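Local coordinates for putative cell invasion protein with MAC/Perforin domain (Bacteroides thetaiotaomicron VPI-5482, PDB 3KK7) that belongs to the membrane-attack complex/perforin family and may take part in cell invasion, though its activity is not established, at residues A[472-477]-A[497-502]; A[477-482]-A[492-497]. One frame throughout, in Å; residues are numbered along the deposited sequence.

Contact 1: A[472-477]-A[497-502]; sequences NNVDEK and SMYCFA
The loop 472-477 leaves strand 468-472 and runs past the turn and first residues of strand 499-504, held by two hydrogen bonds and one apolar contact. Asn472 brings only its backbone O near, 3.9 Å from Ser497 CB; its amide OD1 bonds instead to the hydroxyl of Ser411. At Asn473 the carbonyl O accepts from Ser497 OG at 2.8 Å, the donor lying above the carbonyl plane. The serine torsion, with OG anti to its own carbonyl carbon (chi1 -59°), turns the hydroxyl to the loop, where it also rests 3.3 Å from Asn473 CB. Val474 lays CG2 over one face of the Tyr499 ring, 4.1 Å from the ring centroid, a CH-pi contact displaced toward the CE2-CZ rim, while CG1 comes to 3.5 Å from Tyr499 OH. The backbone N-H of Asp475 then points at Tyr499 OH from the edge of the ring, close to its plane, N to OH 2.8 Å at 160°. Asp475 turns its carboxylate away, and OD1 takes the N-H of Lys477 through its anti lone pair, closing an Asx turn. Glu476 OE1 forms a salt bridge with Lys443 NZ. Tyr499 holds CG between its backbone N and carbonyl carbon (chi1 69°), the crowded position, which sends the ring to the loop; an alanine here would probably loosen residues 474 and 475 by removing both the ring under Val474 and the acceptor of the Asp475 N-H. Phe410 of strand 407-411 packs on Val474, Ile471 of strand 468-472 touches Tyr499 and Phe501, and beyond Tyr499 the strand 499-504 lies between strands 489-494 and 537-540.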
loop_
_atom_site.group_PDB
_atom_site.type_symbol
_atom_site.label_atom_id
_atom_site.label_comp_id
_atom_site.label_asym_id
_atom_site.label_seq_id
_atom_site.Cartn_x
_atom_site.Cartn_y
_atom_site.Cartn_z
ATOM N N ASN A 472 -27.329 -4.259 0.361
ATOM C CA ASN A 472 -28.791 -4.382 0.265
ATOM C C ASN A 472 -29.296 -5.582 1.022
ATOM O O ASN A 472 -28.587 -6.580 1.150
ATOM C CB ASN A 472 -29.239 -4.561 -1.182
ATOM C CG ASN A 472 -28.924 -3.375 -2.048
ATOM O OD1 ASN A 472 -28.994 -2.224 -1.603
ATOM N ND2 ASN A 472 -28.607 -3.641 -3.314
ATOM N N ASN A 473 -30.538 -5.488 1.492
ATOM C CA ASN A 473 -31.223 -6.626 2.091
ATOM C C ASN A 473 -30.416 -7.304 3.195
ATOM O O ASN A 473 -30.353 -8.540 3.247
ATOM C CB ASN A 473 -31.555 -7.649 1.003
ATOM C CG ASN A 473 -32.237 -7.023 -0.185
ATOM O OD1 ASN A 473 -33.026 -6.095 -0.030
ATOM N ND2 ASN A 473 -31.945 -7.522 -1.380
ATOM N N VAL A 474 -29.787 -6.509 4.061
ATOM C CA VAL A 474 -29.048 -7.087 5.174
ATOM C C VAL A 474 -30.070 -7.673 6.105
ATOM O O VAL A 474 -31.077 -7.035 6.395
ATOM C CB VAL A 474 -28.180 -6.082 5.919
ATOM C CG1 VAL A 474 -27.837 -6.620 7.302
ATOM C CG2 VAL A 474 -26.915 -5.787 5.120
ATOM N N ASP A 475 -29.822 -8.909 6.530
ATOM C CA ASP A 475 -30.743 -9.649 7.382
ATOM C C ASP A 475 -29.928 -10.599 8.251
ATOM O O ASP A 475 -29.473 -11.660 7.814
ATOM C CB ASP A 475 -31.803 -10.386 6.536
ATOM C CG ASP A 475 -32.771 -11.256 7.378
ATOM O OD1 ASP A 475 -32.450 -11.664 8.522
ATOM O OD2 ASP A 475 -33.860 -11.555 6.852
ATOM N N GLU A 476 -29.763 -10.191 9.503
ATOM C CA GLU A 476 -28.996 -10.943 10.468
ATOM C C GLU A 476 -29.500 -12.385 10.649
ATOM O O GLU A 476 -28.729 -13.232 11.095
ATOM C CB GLU A 476 -28.991 -10.202 11.806
ATOM C CG GLU A 476 -28.119 -8.937 11.827
ATOM C CD GLU A 476 -28.705 -7.749 11.076
ATOM O OE1 GLU A 476 -29.934 -7.677 10.980
ATOM O OE2 GLU A 476 -27.930 -6.890 10.570
ATOM N N LYS A 477 -30.761 -12.665 10.289
ATOM C CA LYS A 477 -31.343 -14.002 10.479
ATOM C C LYS A 477 -30.913 -15.010 9.428
ATOM O O LYS A 477 -31.021 -16.218 9.662
ATOM C CB LYS A 477 -32.883 -13.981 10.484
ATOM C CG LYS A 477 -33.533 -12.968 11.407
ATOM C CD LYS A 477 -35.011 -13.312 11.649
ATOM C CE LYS A 477 -35.880 -12.078 11.909
ATOM N NZ LYS A 477 -36.195 -11.346 10.641
ATOM N N SER A 497 -28.689 -12.834 0.104
ATOM C CA SER A 497 -28.338 -11.456 -0.286
ATOM C C SER A 497 -26.899 -11.274 -0.808
ATOM O O SER A 497 -26.562 -10.238 -1.368
ATOM C CB SER A 497 -28.587 -10.518 0.894
ATOM O OG SER A 497 -29.939 -10.566 1.289
HETATM N N MSE A 498 -26.048 -12.271 -0.596
HETATM C CA MSE A 498 -24.716 -12.333 -1.216
HETATM C C MSE A 498 -23.727 -11.385 -0.586
HETATM O O MSE A 498 -22.804 -10.899 -1.238
HETATM C CB MSE A 498 -24.792 -12.120 -2.741
HETATM C CG MSE A 498 -25.890 -12.978 -3.431
HETATM SE SE MSE A 498 -25.936 -14.869 -2.831
HETATM C CE MSE A 498 -24.228 -15.493 -3.560
ATOM N N TYR A 499 -23.882 -11.154 0.712
ATOM C CA TYR A 499 -22.912 -10.352 1.438
ATOM C C TYR A 499 -22.296 -11.211 2.521
ATOM O O TYR A 499 -22.844 -12.258 2.874
ATOM C CB TYR A 499 -23.547 -9.066 2.003
ATOM C CG TYR A 499 -24.527 -9.282 3.113
ATOM C CD1 TYR A 499 -24.087 -9.458 4.422
ATOM C CD2 TYR A 499 -25.908 -9.294 2.869
ATOM C CE1 TYR A 499 -24.983 -9.669 5.458
ATOM C CE2 TYR A 499 -26.818 -9.490 3.920
ATOM C CZ TYR A 499 -26.336 -9.683 5.207
ATOM O OH TYR A 499 -27.181 -9.871 6.260
ATOM N N CYS A 500 -21.156 -10.750 3.036
ATOM C CA CYS A 500 -20.381 -11.505 3.977
ATOM C C CYS A 500 -19.472 -10.629 4.861
ATOM O O CYS A 500 -18.728 -9.776 4.356
ATOM C CB CYS A 500 -19.542 -12.520 3.205
ATOM S SG CYS A 500 -18.210 -13.289 4.162
ATOM N N PHE A 501 -19.535 -10.862 6.179
ATOM C CA PHE A 501 -18.648 -10.213 7.136
ATOM C C PHE A 501 -17.569 -11.202 7.516
ATOM O O PHE A 501 -17.875 -12.337 7.908
ATOM C CB PHE A 501 -19.372 -9.752 8.411
ATOM C CG PHE A 501 -20.570 -8.860 8.175
ATOM C CD1 PHE A 501 -20.574 -7.895 7.188
ATOM C CD2 PHE A 501 -21.700 -8.974 8.983
ATOM C CE1 PHE A 501 -21.696 -7.061 6.985
ATOM C CE2 PHE A 501 -22.840 -8.156 8.784
ATOM C CZ PHE A 501 -22.824 -7.198 7.786
ATOM N N ALA A 502 -16.305 -10.773 7.418
ATOM C CA ALA A 502 -15.153 -11.620 7.794
ATOM C C ALA A 502 -14.411 -11.094 9.039
ATOM O O ALA A 502 -14.479 -9.915 9.347
ATOM C CB ALA A 502 -14.177 -11.748 6.603
#

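Contact 2: A[477-482]-A[492-497]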
loop_
_atom_site.group_PDB
_atom_site.type_symbol
_atom_site.label_atom_id
_atom_site.label_comp_id
_atom_site.label_asym_id
_atom_site.label_seq_id
_atom_site.Cartn_x
_atom_site.Cartn_y
_atom_site.Cartn_z
ATOM N N LYS A 477 -30.761 -12.665 10.289
ATOM C CA LYS A 477 -31.343 -14.002 10.479
ATOM C C LYS A 477 -30.913 -15.010 9.428
ATOM O O LYS A 477 -31.021 -16.218 9.662
ATOM C CB LYS A 477 -32.883 -13.981 10.484
ATOM C CG LYS A 477 -33.533 -12.968 11.407
ATOM C CD LYS A 477 -35.011 -13.312 11.649
ATOM C CE LYS A 477 -35.880 -12.078 11.909
ATOM N NZ LYS A 477 -36.195 -11.346 10.641
ATOM N N GLY A 478 -30.439 -14.539 8.275
ATOM C CA GLY A 478 -30.222 -15.425 7.126
ATOM C C GLY A 478 -28.802 -15.906 6.887
ATOM O O GLY A 478 -28.374 -16.004 5.736
HETATM N N MSE A 479 -28.076 -16.264 7.943
HETATM C CA MSE A 479 -26.648 -16.457 7.796
HETATM C C MSE A 479 -26.052 -17.752 8.233
HETATM O O MSE A 479 -26.564 -18.435 9.112
HETATM C CB MSE A 479 -25.955 -15.328 8.505
HETATM C CG MSE A 479 -26.525 -14.055 8.013
HETATM SE SE MSE A 479 -25.341 -12.644 8.153
HETATM C CE MSE A 479 -23.920 -13.086 6.896
ATOM N N TYR A 480 -24.946 -18.069 7.576
ATOM C CA TYR A 480 -24.132 -19.214 7.898
ATOM C C TYR A 480 -22.702 -18.718 8.065
ATOM O O TYR A 480 -22.384 -17.588 7.719
ATOM C CB TYR A 480 -24.188 -20.248 6.774
ATOM C CG TYR A 480 -25.559 -20.850 6.518
ATOM C CD1 TYR A 480 -25.944 -22.038 7.120
ATOM C CD2 TYR A 480 -26.452 -20.239 5.642
ATOM C CE1 TYR A 480 -27.192 -22.598 6.864
ATOM C CE2 TYR A 480 -27.693 -20.787 5.382
ATOM C CZ TYR A 480 -28.054 -21.960 5.997
ATOM O OH TYR A 480 -29.283 -22.490 5.735
ATOM N N LYS A 481 -21.842 -19.571 8.594
ATOM C CA LYS A 481 -20.452 -19.209 8.770
ATOM C C LYS A 481 -19.559 -20.433 8.571
ATOM O O LYS A 481 -20.010 -21.588 8.699
ATOM C CB LYS A 481 -20.236 -18.623 10.169
ATOM C CG LYS A 481 -20.260 -19.674 11.253
ATOM C CD LYS A 481 -20.270 -19.103 12.657
ATOM C CE LYS A 481 -20.105 -20.225 13.677
ATOM N NZ LYS A 481 -20.241 -19.706 15.038
ATOM N N PHE A 482 -18.293 -20.169 8.267
ATOM C CA PHE A 482 -17.273 -21.213 8.300
ATOM C C PHE A 482 -15.897 -20.582 8.538
ATOM O O PHE A 482 -15.688 -19.395 8.242
ATOM C CB PHE A 482 -17.283 -22.047 7.012
ATOM C CG PHE A 482 -16.717 -21.329 5.824
ATOM C CD1 PHE A 482 -17.500 -20.441 5.094
ATOM C CD2 PHE A 482 -15.392 -21.532 5.437
ATOM C CE1 PHE A 482 -16.971 -19.768 3.980
ATOM C CE2 PHE A 482 -14.846 -20.856 4.332
ATOM C CZ PHE A 482 -15.631 -19.972 3.600
ATOM N N ILE A 492 -18.716 -15.095 7.689
ATOM C CA ILE A 492 -20.147 -15.145 7.962
ATOM C C ILE A 492 -20.844 -14.573 6.736
ATOM O O ILE A 492 -20.611 -13.427 6.361
ATOM C CB ILE A 492 -20.505 -14.370 9.234
ATOM C CG1 ILE A 492 -19.596 -14.852 10.368
ATOM C CG2 ILE A 492 -21.955 -14.580 9.597
ATOM C CD1 ILE A 492 -20.036 -14.433 11.768
ATOM N N TYR A 493 -21.667 -15.394 6.093
ATOM C CA TYR A 493 -22.198 -15.064 4.781
ATOM C C TYR A 493 -23.680 -15.288 4.718
ATOM O O TYR A 493 -24.204 -16.192 5.360
ATOM C CB TYR A 493 -21.506 -15.892 3.687
ATOM C CG TYR A 493 -21.781 -17.382 3.723
ATOM C CD1 TYR A 493 -21.070 -18.215 4.581
ATOM C CD2 TYR A 493 -22.722 -17.960 2.862
ATOM C CE1 TYR A 493 -21.289 -19.582 4.597
ATOM C CE2 TYR A 493 -22.964 -19.333 2.874
ATOM C CZ TYR A 493 -22.249 -20.138 3.747
ATOM O OH TYR A 493 -22.489 -21.493 3.779
ATOM N N ASN A 494 -24.334 -14.426 3.945
ATOM C CA ASN A 494 -25.771 -14.487 3.701
ATOM C C ASN A 494 -26.013 -14.988 2.276
ATOM O O ASN A 494 -25.857 -14.221 1.317
ATOM C CB ASN A 494 -26.383 -13.103 3.886
ATOM C CG ASN A 494 -27.896 -13.113 3.794
ATOM O OD1 ASN A 494 -28.480 -13.711 2.884
ATOM N ND2 ASN A 494 -28.536 -12.434 4.731
ATOM N N PRO A 495 -26.409 -16.266 2.128
ATOM C CA PRO A 495 -26.524 -16.841 0.805
ATOM C C PRO A 495 -27.813 -16.470 0.057
ATOM O O PRO A 495 -28.019 -16.974 -1.041
ATOM C CB PRO A 495 -26.488 -18.324 1.098
ATOM C CG PRO A 495 -27.284 -18.422 2.346
ATOM C CD PRO A 495 -26.906 -17.196 3.148
ATOM N N THR A 496 -28.660 -15.608 0.625
ATOM C CA THR A 496 -29.766 -15.016 -0.121
ATOM C C THR A 496 -29.383 -13.655 -0.688
ATOM O O THR A 496 -29.712 -13.357 -1.833
ATOM C CB THR A 496 -30.981 -14.799 0.746
ATOM O OG1 THR A 496 -31.143 -15.913 1.629
ATOM C CG2 THR A 496 -32.224 -14.622 -0.118
ATOM N N SER A 497 -28.689 -12.834 0.104
ATOM C CA SER A 497 -28.338 -11.456 -0.286
ATOM C C SER A 497 -26.899 -11.274 -0.808
ATOM O O SER A 497 -26.562 -10.238 -1.368
ATOM C CB SER A 497 -28.587 -10.518 0.894
ATOM O OG SER A 497 -29.939 -10.566 1.289
#
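Strands 480-484 and 489-494 form an antiparallel hairpin whose axes over 480-482 and 492-494 approach to 4.7 Å at 145°, with Tyr480 and Tyr493 as a hydrogen-bonded pair (Tyr480 N to Tyr493 O 3.0 Å, Tyr493 N to Tyr480 O 2.8 Å) and Lys481 and Ile492 as the non-hydrogen-bonded pair beside it. On the tyrosine side of the sheet, Tyr493 has its CG between backbone N and carbonyl carbon (chi1 67°), which folds the ring back across the neighbouring strand so that CZ lies 3.6 Å from Tyr480 CB. Tyr480 takes the other course, CG anti to its carbonyl carbon (chi1 -63°), and presents the CD2 edge of its ring to Pro495 CG at 3.9 Å. Phe482 turns the CD1 edge of its ring to Tyr493 CE1 at 3.9 Å, the side chains crossing at about a right angle. The phenol of Tyr493 is bonded to the carbonyl of Lys525. On the other side, Lys481 CB rests 3.8 Å from Ile492 CG1, and the rest of the lysine runs out extended to the Val519 carbonyl, with a cation-pi contact to Trp490. The chain of selenomethionine Met479 is bent at chi3, and its CE lies 3.7 Å from Ile492 CG2. Next after Tyr493, Asn494 OD1 accepts from Thr496 N, in its carbonyl plane, closing an Asx turn, and from Ser497 N, above that plane, which extends it to an Asx motif; two bonds thus fix the amide. Helix 516-521 packs on Met479 and Ile492 through Trp518 and Val519, helix 529-535 meets Phe482 and Tyr493 through Leu532, and strand 499-504 flanks strand 489-494.

Contacts 1 and 2 lie with their centres about 6 Å apart and share Lys477 and Ser497, the ends at which one runs into the other. Strand 489-494 joins them: it pairs with 480-484 in contact 2 and, along its other edge, with 499-504, where Asn494 N stands 2.8 Å from Tyr499 O and Phe501 N 2.8 Å from Ile492 O, both probable hydrogen bonds. Asn494 also reaches contact 1 with its amide, ND2 making a weak hydrogen bond to Tyr499 OH. Contact 1 thus ties the loop that follows strand 468-472, a strand of the D2 domain, to the small beta sheet of D3 whose first hairpin contact 2 builds.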